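Local atomic coordinates of response regulator (Xanthomonas campestris pv. campestris, PDB entry 3QYY), a protein that probably makes cyclic di-GMP as a diguanylate cyclase, its GGDEF domain being captured here with cyclic di-GMP bound as an inhibitor at the active site. Residues Gly87-Gly90 and Gly91-Leu95; Leu107-Asn110 and Gln111-Ser114; Ala148-Ala151 and Met152-Lys156. All blocks are in the same frame, centred on the assembly; numbering follows the deposited sequence.

Interaction 1. Residues Gly87-Gly90 and Gly91-Leu95. With MG (magnesium ion), chain I; C2E (9,9'-[(2R,3R,3aS,5S,7aR,9R,10R,10aS,12S,14aR)-3,5,10,12-tetrahydroxy-5,12-dioxidooctahydro-2H,7H-difuro[3,2-d:3',2'-j][1,3,7,9,2,8]tetraoxadiphosphacyclododecine-2,9-diyl]bis(2-amino-1,9-dihydro-6H-purin-6-one)), chain C.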
loop_
_atom_site.group_PDB
_atom_site.type_symbol
_atom_site.label_atom_id
_atom_site.label_comp_id
_atom_site.label_asym_id
_atom_site.label_seq_id
_atom_site.Cartn_x
_atom_site.Cartn_y
_atom_site.Cartn_z
ATOM N N GLY B 87 14.078 -5.314 -6.752
ATOM C CA GLY B 87 13.754 -5.676 -5.389
ATOM C C GLY B 87 12.284 -5.466 -5.106
ATOM O O GLY B 87 11.606 -4.714 -5.806
ATOM N N ARG B 88 11.792 -6.140 -4.075
ATOM C CA ARG B 88 10.400 -6.022 -3.675
ATOM C C ARG B 88 10.379 -5.200 -2.387
ATOM O O ARG B 88 10.867 -5.644 -1.346
ATOM C CB ARG B 88 9.807 -7.413 -3.430
ATOM C CG ARG B 88 8.305 -7.424 -3.194
ATOM C CD ARG B 88 7.791 -8.838 -2.952
ATOM N NE ARG B 88 6.355 -8.845 -2.691
ATOM C CZ ARG B 88 5.661 -9.912 -2.315
ATOM N NH1 ARG B 88 6.268 -11.082 -2.151
ATOM N NH2 ARG B 88 4.356 -9.805 -2.095
ATOM N N TRP B 89 9.840 -3.988 -2.468
ATOM C CA TRP B 89 9.765 -3.119 -1.300
ATOM C C TRP B 89 8.835 -3.790 -0.292
ATOM O O TRP B 89 9.067 -3.760 0.923
ATOM C CB TRP B 89 9.202 -1.754 -1.714
ATOM C CG TRP B 89 9.448 -0.653 -0.729
ATOM C CD1 TRP B 89 8.503 0.100 -0.090
ATOM C CD2 TRP B 89 10.720 -0.123 -0.331
ATOM N NE1 TRP B 89 9.107 1.072 0.674
ATOM C CE2 TRP B 89 10.467 0.958 0.544
ATOM C CE3 TRP B 89 12.051 -0.455 -0.634
ATOM C CZ2 TRP B 89 11.496 1.715 1.122
ATOM C CZ3 TRP B 89 13.076 0.299 -0.057
ATOM C CH2 TRP B 89 12.789 1.372 0.811
ATOM N N GLY B 90 7.787 -4.411 -0.823
ATOM C CA GLY B 90 6.807 -5.099 -0.005
ATOM C C GLY B 90 5.469 -5.083 -0.724
ATOM O O GLY B 90 5.223 -4.189 -1.528
ATOM N N GLY B 91 4.611 -6.061 -0.456
ATOM C CA GLY B 91 3.313 -6.097 -1.118
ATOM C C GLY B 91 3.461 -6.169 -2.629
ATOM O O GLY B 91 4.154 -7.048 -3.139
ATOM N N ASP B 92 2.811 -5.259 -3.352
ATOM C CA ASP B 92 2.926 -5.254 -4.809
ATOM C C ASP B 92 3.778 -4.077 -5.293
ATOM O O ASP B 92 3.624 -3.601 -6.419
ATOM C CB ASP B 92 1.537 -5.212 -5.457
ATOM C CG ASP B 92 0.772 -3.939 -5.144
ATOM O OD1 ASP B 92 -0.357 -3.804 -5.657
ATOM O OD2 ASP B 92 1.283 -3.078 -4.396
ATOM N N GLU B 93 4.691 -3.625 -4.434
ATOM C CA GLU B 93 5.567 -2.499 -4.754
ATOM C C GLU B 93 6.999 -2.988 -4.977
ATOM O O GLU B 93 7.529 -3.766 -4.181
ATOM C CB GLU B 93 5.519 -1.473 -3.614
ATOM C CG GLU B 93 6.117 -0.118 -3.964
ATOM C CD GLU B 93 5.532 1.000 -3.113
ATOM O OE1 GLU B 93 4.288 1.087 -3.027
ATOM O OE2 GLU B 93 6.309 1.791 -2.539
ATOM N N PHE B 94 7.615 -2.534 -6.066
ATOM C CA PHE B 94 8.973 -2.952 -6.419
ATOM C C PHE B 94 9.889 -1.784 -6.776
ATOM O O PHE B 94 9.426 -0.706 -7.145
ATOM C CB PHE B 94 8.930 -3.894 -7.632
ATOM C CG PHE B 94 8.220 -5.191 -7.373
ATOM C CD1 PHE B 94 8.935 -6.322 -6.995
ATOM C CD2 PHE B 94 6.835 -5.274 -7.480
ATOM C CE1 PHE B 94 8.281 -7.522 -6.722
ATOM C CE2 PHE B 94 6.168 -6.469 -7.206
ATOM C CZ PHE B 94 6.896 -7.596 -6.826
ATOM N N LEU B 95 11.192 -2.022 -6.663
ATOM C CA LEU B 95 12.202 -1.037 -7.031
ATOM C C LEU B 95 13.111 -1.713 -8.050
ATOM O O LEU B 95 13.410 -2.903 -7.931
ATOM C CB LEU B 95 13.068 -0.619 -5.838
ATOM C CG LEU B 95 12.480 -0.010 -4.559
ATOM C CD1 LEU B 95 13.562 0.862 -3.919
ATOM C CD2 LEU B 95 11.249 0.807 -4.848
HETATM MG MG MG I . 0.730 -1.160 -3.914
HETATM P P1 C2E C . 6.622 2.405 2.960
HETATM O O2P C2E C . 7.249 1.737 4.154
HETATM O O1P C2E C . 7.580 2.985 1.959
HETATM O "O5'" C2E C . 5.703 1.402 2.155
HETATM C "C5'" C2E C . 5.016 1.850 0.969
HETATM C "C4'" C2E C . 4.203 0.663 0.462
HETATM O "O4'" C2E C . 4.941 -0.519 0.205
HETATM C "C3'" C2E C . 3.118 0.255 1.456
HETATM O "O3'" C2E C . 1.964 1.087 1.321
HETATM C "C2'" C2E C . 2.918 -1.183 1.095
HETATM O "O2'" C2E C . 1.904 -1.257 0.079
HETATM C "C1'" C2E C . 4.246 -1.708 0.574
HETATM N N9 C2E C . 4.989 -2.403 1.658
HETATM C C8 C2E C . 6.130 -1.988 2.250
HETATM N N7 C2E C . 6.550 -2.863 3.186
HETATM C C5 C2E C . 5.681 -3.867 3.204
HETATM C C6 C2E C . 5.536 -5.139 3.957
HETATM O O6 C2E C . 6.385 -5.465 4.824
HETATM N N1 C2E C . 4.475 -5.941 3.682
HETATM C C2 C2E C . 3.544 -5.617 2.744
HETATM N N2 C2E C . 2.516 -6.458 2.519
HETATM N N3 C2E C . 3.617 -4.450 2.011
HETATM C C4 C2E C . 4.644 -3.562 2.199
HETATM P P11 C2E C . 1.189 1.336 2.709
HETATM O O21 C2E C . 0.822 0.032 3.338
HETATM O O11 C2E C . 0.009 2.162 2.331
HETATM O O5A C2E C . 2.107 2.160 3.691
HETATM C C5A C2E C . 2.550 3.453 3.277
HETATM C C4A C2E C . 3.434 4.052 4.327
HETATM O O4A C2E C . 2.842 4.091 5.654
HETATM C C3A C2E C . 4.767 3.325 4.504
HETATM O O3A C2E C . 5.720 3.657 3.475
HETATM C C2A C2E C . 5.164 3.792 5.871
HETATM O O2A C2E C . 5.886 5.029 5.745
HETATM C C1A C2E C . 3.870 3.972 6.646
HETATM N N91 C2E C . 3.664 2.834 7.572
HETATM C C81 C2E C . 3.040 1.654 7.336
HETATM N N71 C2E C . 3.058 0.867 8.439
HETATM C C51 C2E C . 3.703 1.546 9.403
HETATM C C61 C2E C . 4.089 1.320 10.824
HETATM O O61 C2E C . 3.805 0.264 11.417
HETATM N N11 C2E C . 4.768 2.303 11.477
HETATM C C21 C2E C . 5.105 3.486 10.875
HETATM N N21 C2E C . 5.784 4.424 11.583
HETATM N N31 C2E C . 4.778 3.751 9.576
HETATM C C41 C2E C . 4.093 2.833 8.815
HETATM O O HOH W 1 -0.976 -1.353 -5.293
HETATM O O HOH W 2 2.314 -0.737 -2.705
HETATM O O HOH W 3 -0.109 0.847 -3.386
#
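Trp-89, Leu-95 and Gly-91 carry this hairpin contact. The six-membered part of the Trp-89 indole meets the isobutyl end of Leu-95, with CE3 3.8 Å from CD1 of Leu-95, while Met-29 of helix 22-38 touches both side chains. In Trp-89, chi1 of -163° (CG anti to the backbone N) and chi2 of -120° together turn the pyrrole edge to the bound cyclic di-GMP. NE1 of Trp-89 donates an almost straight bond of 2.8 Å to O1P of the ligand, which lies in the ring plane, and Tyr-145 stacks on the indole. Leu-95 is pinned through its backbone by a pair of bonds with Gly-87: N of Gly-87 to O of Leu-95 at 2.8 Å, and N of Leu-95 to O of Gly-87 at 2.9 Å.

Gly-91 enters through its carbonyl. The extended Arg-88 chain lies against the Phe-94 ring and grips O of Gly-91 side-on, NE at 2.9 Å and NH2 at 3.0 Å, with the oxygen near the guanidinium plane; the NE bond uses a lone pair. NH1 pairs with Asp-14, and NH2 also bonds to O61 of a second cyclic di-GMP, so the guanidinium is held from several directions.

Next along the turn, Asp-92 binds magnesium through OD2 beside Asp-49. A water on the metal donates to OE1 of Glu-93 and bonds to the ligand's O2'. Trp-89 and Gly-90 both face Glu-93 in a classic beta bulge, and a type II' turn from Gly-90 to Glu-93 closes the hairpin that bears the GGDEF signature and its metal and nucleotide site.

Interaction 2. Residues Leu107-Asn110 and Gln111-Ser114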
loop_
_atom_site.group_PDB
_atom_site.type_symbol
_atom_site.label_atom_id
_atom_site.label_comp_id
_atom_site.label_asym_id
_atom_site.label_seq_id
_atom_site.Cartn_x
_atom_site.Cartn_y
_atom_site.Cartn_z
ATOM N N LEU B 107 13.633 3.506 -21.737
ATOM C CA LEU B 107 13.080 2.845 -22.912
ATOM C C LEU B 107 12.908 1.352 -22.675
ATOM O O LEU B 107 11.933 0.751 -23.123
ATOM C CB LEU B 107 13.977 3.084 -24.130
ATOM C CG LEU B 107 13.693 4.359 -24.930
ATOM C CD1 LEU B 107 12.320 4.246 -25.576
ATOM C CD2 LEU B 107 13.758 5.585 -24.026
ATOM N N LYS B 108 13.860 0.759 -21.966
ATOM C CA LYS B 108 13.810 -0.664 -21.665
ATOM C C LYS B 108 12.649 -0.954 -20.709
ATOM O O LYS B 108 11.945 -1.955 -20.851
ATOM C CB LYS B 108 15.124 -1.105 -21.019
ATOM C CG LYS B 108 15.328 -2.606 -20.983
ATOM C CD LYS B 108 15.929 -3.125 -22.279
ATOM C CE LYS B 108 17.351 -2.609 -22.466
ATOM N NZ LYS B 108 18.000 -3.178 -23.679
ATOM N N LEU B 109 12.453 -0.068 -19.737
ATOM C CA LEU B 109 11.387 -0.241 -18.756
ATOM C C LEU B 109 9.999 -0.151 -19.389
ATOM O O LEU B 109 9.149 -1.013 -19.155
ATOM C CB LEU B 109 11.505 0.809 -17.651
ATOM C CG LEU B 109 10.595 0.552 -16.447
ATOM C CD1 LEU B 109 11.411 -0.085 -15.327
ATOM C CD2 LEU B 109 9.974 1.857 -15.978
ATOM N N ASN B 110 9.768 0.887 -20.186
ATOM C CA ASN B 110 8.473 1.067 -20.840
ATOM C C ASN B 110 8.152 -0.078 -21.789
ATOM O O ASN B 110 7.000 -0.496 -21.903
ATOM C CB ASN B 110 8.434 2.390 -21.608
ATOM C CG ASN B 110 8.393 3.595 -20.694
ATOM O OD1 ASN B 110 9.365 3.897 -20.003
ATOM N ND2 ASN B 110 7.259 4.286 -20.676
ATOM N N GLN B 111 9.173 -0.576 -22.476
ATOM C CA GLN B 111 9.001 -1.680 -23.411
ATOM C C GLN B 111 8.572 -2.925 -22.639
ATOM O O GLN B 111 7.736 -3.706 -23.097
ATOM C CB GLN B 111 10.317 -1.931 -24.157
ATOM C CG GLN B 111 10.294 -3.080 -25.155
ATOM C CD GLN B 111 10.507 -4.432 -24.502
ATOM O OE1 GLN B 111 11.544 -4.676 -23.883
ATOM N NE2 GLN B 111 9.528 -5.318 -24.641
ATOM N N TRP B 112 9.145 -3.094 -21.454
ATOM C CA TRP B 112 8.837 -4.231 -20.598
ATOM C C TRP B 112 7.422 -4.141 -20.030
ATOM O O TRP B 112 6.702 -5.139 -19.988
ATOM C CB TRP B 112 9.860 -4.299 -19.462
ATOM C CG TRP B 112 9.522 -5.263 -18.371
ATOM C CD1 TRP B 112 9.298 -6.605 -18.494
ATOM C CD2 TRP B 112 9.410 -4.964 -16.975
ATOM N NE1 TRP B 112 9.059 -7.162 -17.260
ATOM C CE2 TRP B 112 9.122 -6.177 -16.310
ATOM C CE3 TRP B 112 9.529 -3.788 -16.222
ATOM C CZ2 TRP B 112 8.951 -6.248 -14.925
ATOM C CZ3 TRP B 112 9.360 -3.860 -14.841
ATOM C CH2 TRP B 112 9.074 -5.083 -14.209
ATOM N N LEU B 113 7.033 -2.945 -19.597
ATOM C CA LEU B 113 5.707 -2.727 -19.028
ATOM C C LEU B 113 4.624 -2.843 -20.092
ATOM O O LEU B 113 3.495 -3.241 -19.803
ATOM C CB LEU B 113 5.639 -1.353 -18.357
ATOM C CG LEU B 113 6.535 -1.177 -17.127
ATOM C CD1 LEU B 113 6.451 0.257 -16.633
ATOM C CD2 LEU B 113 6.109 -2.157 -16.034
ATOM N N SER B 114 4.969 -2.488 -21.327
ATOM C CA SER B 114 4.021 -2.585 -22.430
ATOM C C SER B 114 3.744 -4.063 -22.669
ATOM O O SER B 114 2.605 -4.472 -22.880
ATOM C CB SER B 114 4.606 -1.960 -23.697
ATOM O OG SER B 114 4.846 -0.576 -23.517
#
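Ser-114 and Asn-110 meet at one carbonyl: O of Asn-110 accepts both from OG of Ser-114 at 2.7 Å and from the backbone N of Ser-114 at 2.9 Å. The two donors reach the oxygen from opposite faces of its carbonyl plane, each tilted out of it by about 30°. The hydroxyl can fold back this way because OG sits beside its own backbone N (chi1 -63°), directed to the preceding turn of helix 102-116.

A second group of contacts centres on Leu-109. Its CD2 lies 3.9 Å from CD1 of Leu-113, one turn ahead, the two side chains slanting across each other. Its other methyl, CD1, stands 4.2 Å from CE3 of Trp-112. Leu-109 therefore offers one branch to each neighbour. The backbone bond from N of Leu-113 to O of Leu-109, 2.9 Å long, fixes the spacing of this pair, and CG of Leu-113 rests 3.3 Å from the same oxygen.

Further out, Phe-46 and Ile-96 of the sheet and Leu-163 of strand 162-165 receive Leu-109. The indole of Trp-112 packs on Leu-48, Ile-96 and Leu-72. Its NE1 is bonded to OG of Ser-75, and its ring meets that of Trp-79 with the planes inclined at about 60°.

The chemistry splits by side of the helix. The exposed Ser-114 spends its hydroxyl on a main-chain oxygen, whereas Leu-109 and Trp-112 form an apolar seam against the sheet and helix 62-77, in which the one polar indole atom has a definite partner.

Interaction 3. Residues Ala148-Ala151 and Met152-Lys156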
loop_
_atom_site.group_PDB
_atom_site.type_symbol
_atom_site.label_atom_id
_atom_site.label_comp_id
_atom_site.label_asym_id
_atom_site.label_seq_id
_atom_site.Cartn_x
_atom_site.Cartn_y
_atom_site.Cartn_z
ATOM N N ALA B 148 12.211 9.404 -6.852
ATOM C CA ALA B 148 11.570 8.347 -7.628
ATOM C C ALA B 148 10.195 8.013 -7.055
ATOM O O ALA B 148 9.235 7.809 -7.796
ATOM C CB ALA B 148 12.447 7.101 -7.627
ATOM N N ASP B 149 10.108 7.962 -5.731
ATOM C CA ASP B 149 8.853 7.643 -5.051
ATOM C C ASP B 149 7.792 8.696 -5.354
ATOM O O ASP B 149 6.645 8.366 -5.657
ATOM C CB ASP B 149 9.097 7.541 -3.537
ATOM C CG ASP B 149 7.949 6.862 -2.794
ATOM O OD1 ASP B 149 7.435 5.840 -3.292
ATOM O OD2 ASP B 149 7.572 7.338 -1.700
ATOM N N ALA B 150 8.176 9.967 -5.275
ATOM C CA ALA B 150 7.240 11.053 -5.553
ATOM C C ALA B 150 6.775 10.975 -7.004
ATOM O O ALA B 150 5.613 11.245 -7.307
ATOM C CB ALA B 150 7.900 12.401 -5.283
ATOM N N ALA B 151 7.685 10.600 -7.897
ATOM C CA ALA B 151 7.360 10.487 -9.312
ATOM C C ALA B 151 6.343 9.371 -9.533
ATOM O O ALA B 151 5.423 9.508 -10.343
ATOM C CB ALA B 151 8.629 10.221 -10.125
ATOM N N MET B 152 6.514 8.264 -8.815
ATOM C CA MET B 152 5.591 7.139 -8.927
ATOM C C MET B 152 4.189 7.588 -8.508
ATOM O O MET B 152 3.206 7.287 -9.185
ATOM C CB MET B 152 6.071 5.970 -8.046
ATOM C CG MET B 152 5.163 4.744 -8.046
ATOM S SD MET B 152 3.727 4.913 -6.946
ATOM C CE MET B 152 4.477 4.531 -5.341
ATOM N N TYR B 153 4.105 8.324 -7.405
ATOM C CA TYR B 153 2.817 8.811 -6.914
ATOM C C TYR B 153 2.127 9.741 -7.909
ATOM O O TYR B 153 0.898 9.774 -7.985
ATOM C CB TYR B 153 2.992 9.513 -5.563
ATOM C CG TYR B 153 3.152 8.547 -4.409
ATOM C CD1 TYR B 153 2.120 7.671 -4.059
ATOM C CD2 TYR B 153 4.340 8.490 -3.679
ATOM C CE1 TYR B 153 2.272 6.760 -3.010
ATOM C CE2 TYR B 153 4.500 7.584 -2.630
ATOM C CZ TYR B 153 3.465 6.724 -2.301
ATOM O OH TYR B 153 3.629 5.831 -1.270
ATOM N N ARG B 154 2.911 10.496 -8.673
ATOM C CA ARG B 154 2.319 11.373 -9.673
ATOM C C ARG B 154 1.734 10.521 -10.789
ATOM O O ARG B 154 0.672 10.826 -11.318
ATOM C CB ARG B 154 3.355 12.342 -10.245
ATOM C CG ARG B 154 3.718 13.472 -9.298
ATOM C CD ARG B 154 4.139 14.720 -10.065
ATOM N NE ARG B 154 5.376 14.532 -10.815
ATOM C CZ ARG B 154 6.564 14.319 -10.259
ATOM N NH1 ARG B 154 6.683 14.265 -8.937
ATOM N NH2 ARG B 154 7.637 14.162 -11.024
ATOM N N ALA B 155 2.428 9.444 -11.142
ATOM C CA ALA B 155 1.948 8.548 -12.185
ATOM C C ALA B 155 0.657 7.877 -11.723
ATOM O O ALA B 155 -0.322 7.806 -12.464
ATOM C CB ALA B 155 3.000 7.491 -12.494
ATOM N N LYS B 156 0.669 7.398 -10.485
ATOM C CA LYS B 156 -0.479 6.723 -9.895
ATOM C C LYS B 156 -1.740 7.590 -9.907
ATOM O O LYS B 156 -2.803 7.144 -10.336
ATOM C CB LYS B 156 -0.152 6.311 -8.455
ATOM C CG LYS B 156 -1.340 5.750 -7.680
ATOM C CD LYS B 156 -1.736 4.358 -8.147
ATOM C CE LYS B 156 -0.730 3.310 -7.695
ATOM N NZ LYS B 156 -1.211 1.917 -7.953
HETATM O O HOH W 4 5.888 4.395 -1.691
#
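Helix 141-157 is the crossover of the beta-alpha-beta unit between strands 128-134 and 162-165, and one turn of it brings Asp-149 against Tyr-153. The carboxylate stands at the rim of the ring: OD2 of Asp-149 lies in the ring plane, 3.2 Å from CE2 of Tyr-153, with the two planes 71° apart. Water 4 joins their polar ends, donating to OD1 of Asp-149 at 2.7 Å and accepting from OH of Tyr-153, also at 2.7 Å. OD2 has a stronger partner, a salt bridge to Lys-54 of the second subunit, a lysine that also packs on Tyr-153.

Met-152 lies alongside Asp-149, pointing the same way. Bends at chi2 and chi3, both -80°, curl its CE over the centre of the Tyr-153 ring, 3.8 Å above the plane, so one ring face is covered by a methyl while the edge meets a carboxylate. On another side of the helix the guanidinium of Arg-154 folds back and lays a face over CA of Ala-151.

Ala-148 and Met-152 press on Val-47, and the small Ala-155 settles on Val-164. Beyond them Lys-156 reaches Asp-49 and Asp-51 in salt bridges; Asp-49 is itself a magnesium ligand. Contacts with the metal site and the second subunit are particular to this domain; packing on the sheet between strands 128-134 and 162-165 marks a beta-alpha-beta crossover helix.

Overall arrangement
Interactions 1 and 3 are largely buried and touch: the Glu-93 carboxylate comes near that of Asp-149, like charges close together, and packs on the end of Met-152. Interaction 2 is only partly buried, its centre about 18 Å from that of interaction 1 and about 17 Å from that of interaction 3. All three belong to one mixed sheet: interaction 1 is its edge hairpin, and the helices of interactions 2 and 3 pack on strands 44-50 and 162-165. Chemistry follows place: metal, nucleotide and arginine bonds at the hairpin, a water bridge within the helix and a salt bridge to the second subunit in 148-156, and mostly apolar packing in 107-114.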